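Uncharacterized protein lp_2219 (Lactobacillus plantarum, PDB 3HFQ) is of unknown function but belongs to the seven-bladed beta-propeller lactonase family, so a lactone-hydrolysing or related role is possible though unproven. Local coordinates at residues Gln98-Val112 with Ile115-His129. The protein carries 1 engineered substitution. Numbering follows the deposited sequence.
Sequences QLVYSANYHKGTAEV and IAADGALTLTDTVQH
Gly108 O takes two hydrogen bonds from one residue, His129. His129 N donates to Gly108 O at 3.0 Å. His129 ND1 donates to the same Gly108 O at 3.2 Å, from above the carbonyl plane. Gly108 O lies near the ring plane, so the ND1 bond helps to set the rotation of the imidazole. Beside it, the Gln128 side chain bends at chi2 (66°), which brings its amide to Lys107 O, with OE1 against Thr109 CG2. Gln128 NE2 donates to Lys107 O at 2.9 Å and also to His129 O, both in its amide plane. These bonds tie the open end of the antiparallel hairpin of 109-115 and 121-128, opposite its Ala116-Gly119 turn. The two are the third and fourth strands of a four-stranded propeller blade. Along it, Ala110 and Val127 form a hydrogen-bonded pair. Glu111 and Thr126 point the same way, side by side, and Thr126 OG1 donates to Glu111 OE2 at 2.8 Å from above the carboxylate plane. A classic bulge follows: Val112 O accepts from both Thr124 N and Asp125 N. Thr124 OG1 bonds to Gly173 O. Farther on, Val100 CG2 packs against Leu121 CD2 at 3.7 Å and Ile115 CD1 at 3.8 Å, crossing each side chain at about a right angle.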
loop_
_atom_site.group_PDB
_atom_site.type_symbol
_atom_site.label_atom_id
_atom_site.label_comp_id
_atom_site.label_asym_id
_atom_site.label_seq_id
_atom_site.Cartn_x
_atom_site.Cartn_y
_atom_site.Cartn_z
ATOM N N GLN A 98 -0.176 7.267 18.411
ATOM C CA GLN A 98 -1.629 7.333 18.277
ATOM C C GLN A 98 -2.022 8.390 17.245
ATOM O O GLN A 98 -2.803 9.304 17.521
ATOM C CB GLN A 98 -2.279 7.617 19.636
ATOM C CG GLN A 98 -2.285 6.393 20.550
ATOM C CD GLN A 98 -3.157 5.270 20.003
ATOM O OE1 GLN A 98 -4.375 5.409 19.916
ATOM N NE2 GLN A 98 -2.532 4.154 19.627
ATOM N N LEU A 99 -1.455 8.245 16.051
ATOM C CA LEU A 99 -1.714 9.148 14.935
ATOM C C LEU A 99 -2.059 8.326 13.693
ATOM O O LEU A 99 -1.724 7.145 13.606
ATOM C CB LEU A 99 -0.466 9.984 14.620
ATOM C CG LEU A 99 0.159 10.911 15.667
ATOM C CD1 LEU A 99 1.466 11.479 15.115
ATOM C CD2 LEU A 99 -0.809 12.024 16.022
ATOM N N VAL A 100 -2.733 8.960 12.739
ATOM C CA VAL A 100 -3.084 8.320 11.473
ATOM C C VAL A 100 -2.515 9.211 10.372
ATOM O O VAL A 100 -2.686 10.429 10.406
ATOM C CB VAL A 100 -4.622 8.183 11.294
ATOM C CG1 VAL A 100 -4.961 7.876 9.833
ATOM C CG2 VAL A 100 -5.147 7.049 12.185
ATOM N N TYR A 101 -1.813 8.608 9.418
ATOM C CA TYR A 101 -1.225 9.359 8.312
ATOM C C TYR A 101 -1.951 9.031 7.013
ATOM O O TYR A 101 -2.408 7.905 6.820
ATOM C CB TYR A 101 0.247 8.987 8.131
ATOM C CG TYR A 101 1.097 9.098 9.373
ATOM C CD1 TYR A 101 1.372 10.336 9.950
ATOM C CD2 TYR A 101 1.652 7.961 9.955
ATOM C CE1 TYR A 101 2.177 10.436 11.089
ATOM C CE2 TYR A 101 2.453 8.048 11.086
ATOM C CZ TYR A 101 2.715 9.287 11.647
ATOM O OH TYR A 101 3.490 9.365 12.781
ATOM N N SER A 102 -2.061 10.014 6.125
ATOM C CA SER A 102 -2.698 9.787 4.836
ATOM C C SER A 102 -1.959 10.558 3.752
ATOM O O SER A 102 -1.346 11.600 4.021
ATOM C CB SER A 102 -4.179 10.194 4.864
ATOM O OG SER A 102 -4.353 11.560 5.191
ATOM N N ALA A 103 -2.013 10.029 2.534
ATOM C CA ALA A 103 -1.358 10.642 1.381
ATOM C C ALA A 103 -2.409 11.004 0.345
ATOM O O ALA A 103 -3.273 10.187 0.036
ATOM C CB ALA A 103 -0.361 9.665 0.777
ATOM N N ASN A 104 -2.344 12.214 -0.202
ATOM C CA ASN A 104 -3.322 12.609 -1.207
ATOM C C ASN A 104 -2.645 12.847 -2.549
ATOM O O ASN A 104 -1.839 13.761 -2.707
ATOM C CB ASN A 104 -4.078 13.866 -0.774
ATOM C CG ASN A 104 -5.318 14.112 -1.616
ATOM O OD1 ASN A 104 -5.241 14.227 -2.843
ATOM N ND2 ASN A 104 -6.469 14.190 -0.963
ATOM N N TYR A 105 -2.999 12.011 -3.513
ATOM C CA TYR A 105 -2.436 12.060 -4.854
ATOM C C TYR A 105 -2.675 13.369 -5.594
ATOM O O TYR A 105 -1.732 14.068 -5.959
ATOM C CB TYR A 105 -3.003 10.896 -5.666
ATOM C CG TYR A 105 -2.368 10.699 -7.024
ATOM C CD1 TYR A 105 -2.784 11.439 -8.132
ATOM C CD2 TYR A 105 -1.374 9.742 -7.206
ATOM C CE1 TYR A 105 -2.215 11.231 -9.392
ATOM C CE2 TYR A 105 -0.799 9.526 -8.455
ATOM C CZ TYR A 105 -1.227 10.266 -9.541
ATOM O OH TYR A 105 -0.658 10.031 -10.775
ATOM N N HIS A 106 -3.942 13.699 -5.805
ATOM C CA HIS A 106 -4.309 14.903 -6.536
ATOM C C HIS A 106 -3.904 16.221 -5.869
ATOM O O HIS A 106 -3.491 17.157 -6.554
ATOM C CB HIS A 106 -5.814 14.872 -6.800
ATOM C CG HIS A 106 -6.279 13.602 -7.449
ATOM N ND1 HIS A 106 -6.016 13.301 -8.770
ATOM C CD2 HIS A 106 -6.952 12.541 -6.948
ATOM C CE1 HIS A 106 -6.508 12.108 -9.052
ATOM N NE2 HIS A 106 -7.082 11.624 -7.963
ATOM N N LYS A 107 -4.006 16.297 -4.544
ATOM C CA LYS A 107 -3.648 17.522 -3.824
ATOM C C LYS A 107 -2.151 17.686 -3.573
ATOM O O LYS A 107 -1.675 18.803 -3.359
ATOM C CB LYS A 107 -4.368 17.582 -2.475
ATOM C CG LYS A 107 -5.874 17.743 -2.549
ATOM C CD LYS A 107 -6.445 17.821 -1.135
ATOM C CE LYS A 107 -7.827 18.436 -1.113
ATOM N NZ LYS A 107 -8.299 18.633 0.288
ATOM N N GLY A 108 -1.419 16.574 -3.583
ATOM C CA GLY A 108 0.017 16.623 -3.345
ATOM C C GLY A 108 0.315 16.887 -1.881
ATOM O O GLY A 108 1.259 17.602 -1.537
ATOM N N THR A 109 -0.487 16.285 -1.010
ATOM C CA THR A 109 -0.337 16.489 0.422
ATOM C C THR A 109 -0.147 15.236 1.259
ATOM O O THR A 109 -0.479 14.123 0.847
ATOM C CB THR A 109 -1.571 17.209 0.996
ATOM O OG1 THR A 109 -2.741 16.427 0.718
ATOM C CG2 THR A 109 -1.734 18.581 0.373
ATOM N N ALA A 110 0.398 15.455 2.452
ATOM C CA ALA A 110 0.601 14.412 3.446
ATOM C C ALA A 110 -0.145 15.012 4.629
ATOM O O ALA A 110 0.080 16.167 4.994
ATOM C CB ALA A 110 2.080 14.257 3.776
ATOM N N GLU A 111 -1.061 14.253 5.206
ATOM C CA GLU A 111 -1.830 14.749 6.338
ATOM C C GLU A 111 -1.634 13.888 7.576
ATOM O O GLU A 111 -1.326 12.696 7.474
ATOM C CB GLU A 111 -3.323 14.817 5.990
ATOM C CG GLU A 111 -3.740 15.921 5.017
ATOM C CD GLU A 111 -5.198 16.305 5.206
ATOM O OE1 GLU A 111 -5.973 15.437 5.667
ATOM O OE2 GLU A 111 -5.579 17.455 4.898
ATOM N N VAL A 112 -1.812 14.508 8.742
ATOM C CA VAL A 112 -1.660 13.819 10.017
ATOM C C VAL A 112 -2.901 14.077 10.862
ATOM O O VAL A 112 -3.396 15.204 10.925
ATOM C CB VAL A 112 -0.426 14.336 10.792
ATOM C CG1 VAL A 112 -0.215 13.505 12.064
ATOM C CG2 VAL A 112 0.807 14.290 9.899
ATOM N N ILE A 115 -5.522 10.217 17.050
ATOM C CA ILE A 115 -6.554 9.267 17.449
ATOM C C ILE A 115 -7.045 9.535 18.871
ATOM O O ILE A 115 -6.255 9.581 19.812
ATOM C CB ILE A 115 -6.013 7.820 17.379
ATOM C CG1 ILE A 115 -5.407 7.562 15.996
ATOM C CG2 ILE A 115 -7.119 6.827 17.675
ATOM C CD1 ILE A 115 -4.625 6.266 15.901
ATOM N N ALA A 116 -8.354 9.713 19.023
ATOM C CA ALA A 116 -8.941 9.955 20.337
ATOM C C ALA A 116 -9.054 8.626 21.078
ATOM O O ALA A 116 -8.800 7.568 20.505
ATOM C CB ALA A 116 -10.320 10.595 20.194
ATOM N N ALA A 117 -9.442 8.686 22.346
ATOM C CA ALA A 117 -9.569 7.488 23.169
ATOM C C ALA A 117 -10.500 6.425 22.584
ATOM O O ALA A 117 -10.291 5.231 22.796
ATOM C CB ALA A 117 -10.039 7.875 24.570
ATOM N N ASP A 118 -11.517 6.845 21.840
ATOM C CA ASP A 118 -12.455 5.887 21.270
ATOM C C ASP A 118 -12.160 5.533 19.816
ATOM O O ASP A 118 -12.945 4.840 19.169
ATOM C CB ASP A 118 -13.884 6.416 21.404
ATOM C CG ASP A 118 -14.146 7.618 20.525
ATOM O OD1 ASP A 118 -13.174 8.239 20.041
ATOM O OD2 ASP A 118 -15.332 7.948 20.325
ATOM N N GLY A 119 -11.029 6.009 19.304
ATOM C CA GLY A 119 -10.661 5.703 17.932
ATOM C C GLY A 119 -10.951 6.793 16.918
ATOM O O GLY A 119 -10.419 6.761 15.806
ATOM N N ALA A 120 -11.789 7.754 17.295
ATOM C CA ALA A 120 -12.153 8.854 16.407
ATOM C C ALA A 120 -10.928 9.703 16.056
ATOM O O ALA A 120 -9.951 9.726 16.804
ATOM C CB ALA A 120 -13.228 9.713 17.060
ATOM N N LEU A 121 -10.994 10.410 14.928
ATOM C CA LEU A 121 -9.876 11.229 14.462
ATOM C C LEU A 121 -10.088 12.740 14.461
ATOM O O LEU A 121 -11.218 13.228 14.417
ATOM C CB LEU A 121 -9.486 10.807 13.044
ATOM C CG LEU A 121 -9.052 9.358 12.836
ATOM C CD1 LEU A 121 -8.740 9.141 11.360
ATOM C CD2 LEU A 121 -7.836 9.053 13.696
ATOM N N THR A 122 -8.970 13.463 14.509
ATOM C CA THR A 122 -8.955 14.922 14.473
ATOM C C THR A 122 -7.735 15.349 13.662
ATOM O O THR A 122 -6.613 14.911 13.934
ATOM C CB THR A 122 -8.832 15.540 15.876
ATOM O OG1 THR A 122 -9.884 15.049 16.715
ATOM C CG2 THR A 122 -8.930 17.062 15.795
ATOM N N LEU A 123 -7.955 16.202 12.668
ATOM C CA LEU A 123 -6.872 16.690 11.815
ATOM C C LEU A 123 -5.893 17.559 12.601
ATOM O O LEU A 123 -6.305 18.403 13.399
ATOM C CB LEU A 123 -7.455 17.506 10.659
ATOM C CG LEU A 123 -6.477 18.103 9.645
ATOM C CD1 LEU A 123 -5.799 16.988 8.857
ATOM C CD2 LEU A 123 -7.239 19.036 8.705
ATOM N N THR A 124 -4.597 17.357 12.371
ATOM C CA THR A 124 -3.575 18.141 13.054
ATOM C C THR A 124 -2.632 18.870 12.099
ATOM O O THR A 124 -2.192 19.982 12.392
ATOM C CB THR A 124 -2.697 17.269 13.991
ATOM O OG1 THR A 124 -2.119 16.188 13.249
ATOM C CG2 THR A 124 -3.527 16.712 15.149
ATOM N N ASP A 125 -2.330 18.260 10.955
ATOM C CA ASP A 125 -1.395 18.880 10.018
ATOM C C ASP A 125 -1.608 18.448 8.566
ATOM O O ASP A 125 -2.007 17.317 8.294
ATOM C CB ASP A 125 0.028 18.535 10.475
ATOM C CG ASP A 125 1.104 19.374 9.796
ATOM O OD1 ASP A 125 0.836 20.537 9.426
ATOM O OD2 ASP A 125 2.240 18.870 9.661
ATOM N N THR A 126 -1.356 19.372 7.644
ATOM C CA THR A 126 -1.471 19.110 6.214
ATOM C C THR A 126 -0.237 19.723 5.564
ATOM O O THR A 126 -0.091 20.947 5.518
ATOM C CB THR A 126 -2.729 19.763 5.599
ATOM O OG1 THR A 126 -3.901 19.262 6.254
ATOM C CG2 THR A 126 -2.826 19.434 4.111
ATOM N N VAL A 127 0.660 18.866 5.089
ATOM C CA VAL A 127 1.889 19.317 4.451
ATOM C C VAL A 127 1.707 19.373 2.938
ATOM O O VAL A 127 1.360 18.371 2.312
ATOM C CB VAL A 127 3.058 18.372 4.800
ATOM C CG1 VAL A 127 4.311 18.768 4.030
ATOM C CG2 VAL A 127 3.320 18.426 6.300
ATOM N N GLN A 128 1.940 20.547 2.357
ATOM C CA GLN A 128 1.787 20.737 0.919
ATOM C C GLN A 128 3.113 20.625 0.179
ATOM O O GLN A 128 4.100 21.252 0.562
ATOM C CB GLN A 128 1.167 22.110 0.633
ATOM C CG GLN A 128 0.923 22.394 -0.849
ATOM C CD GLN A 128 -0.126 21.484 -1.458
ATOM O OE1 GLN A 128 -1.289 21.505 -1.058
ATOM N NE2 GLN A 128 0.282 20.675 -2.430
ATOM N N HIS A 129 3.130 19.826 -0.883
ATOM C CA HIS A 129 4.338 19.655 -1.685
ATOM C C HIS A 129 4.135 20.254 -3.070
ATOM O O HIS A 129 3.010 20.539 -3.478
ATOM C CB HIS A 129 4.692 18.170 -1.846
ATOM C CG HIS A 129 4.876 17.440 -0.552
ATOM N ND1 HIS A 129 3.817 17.057 0.243
ATOM C CD2 HIS A 129 5.996 17.022 0.084
ATOM C CE1 HIS A 129 4.278 16.431 1.315
ATOM N NE2 HIS A 129 5.596 16.398 1.241
HETATM O O HOH W 1 -5.733 7.099 21.447
#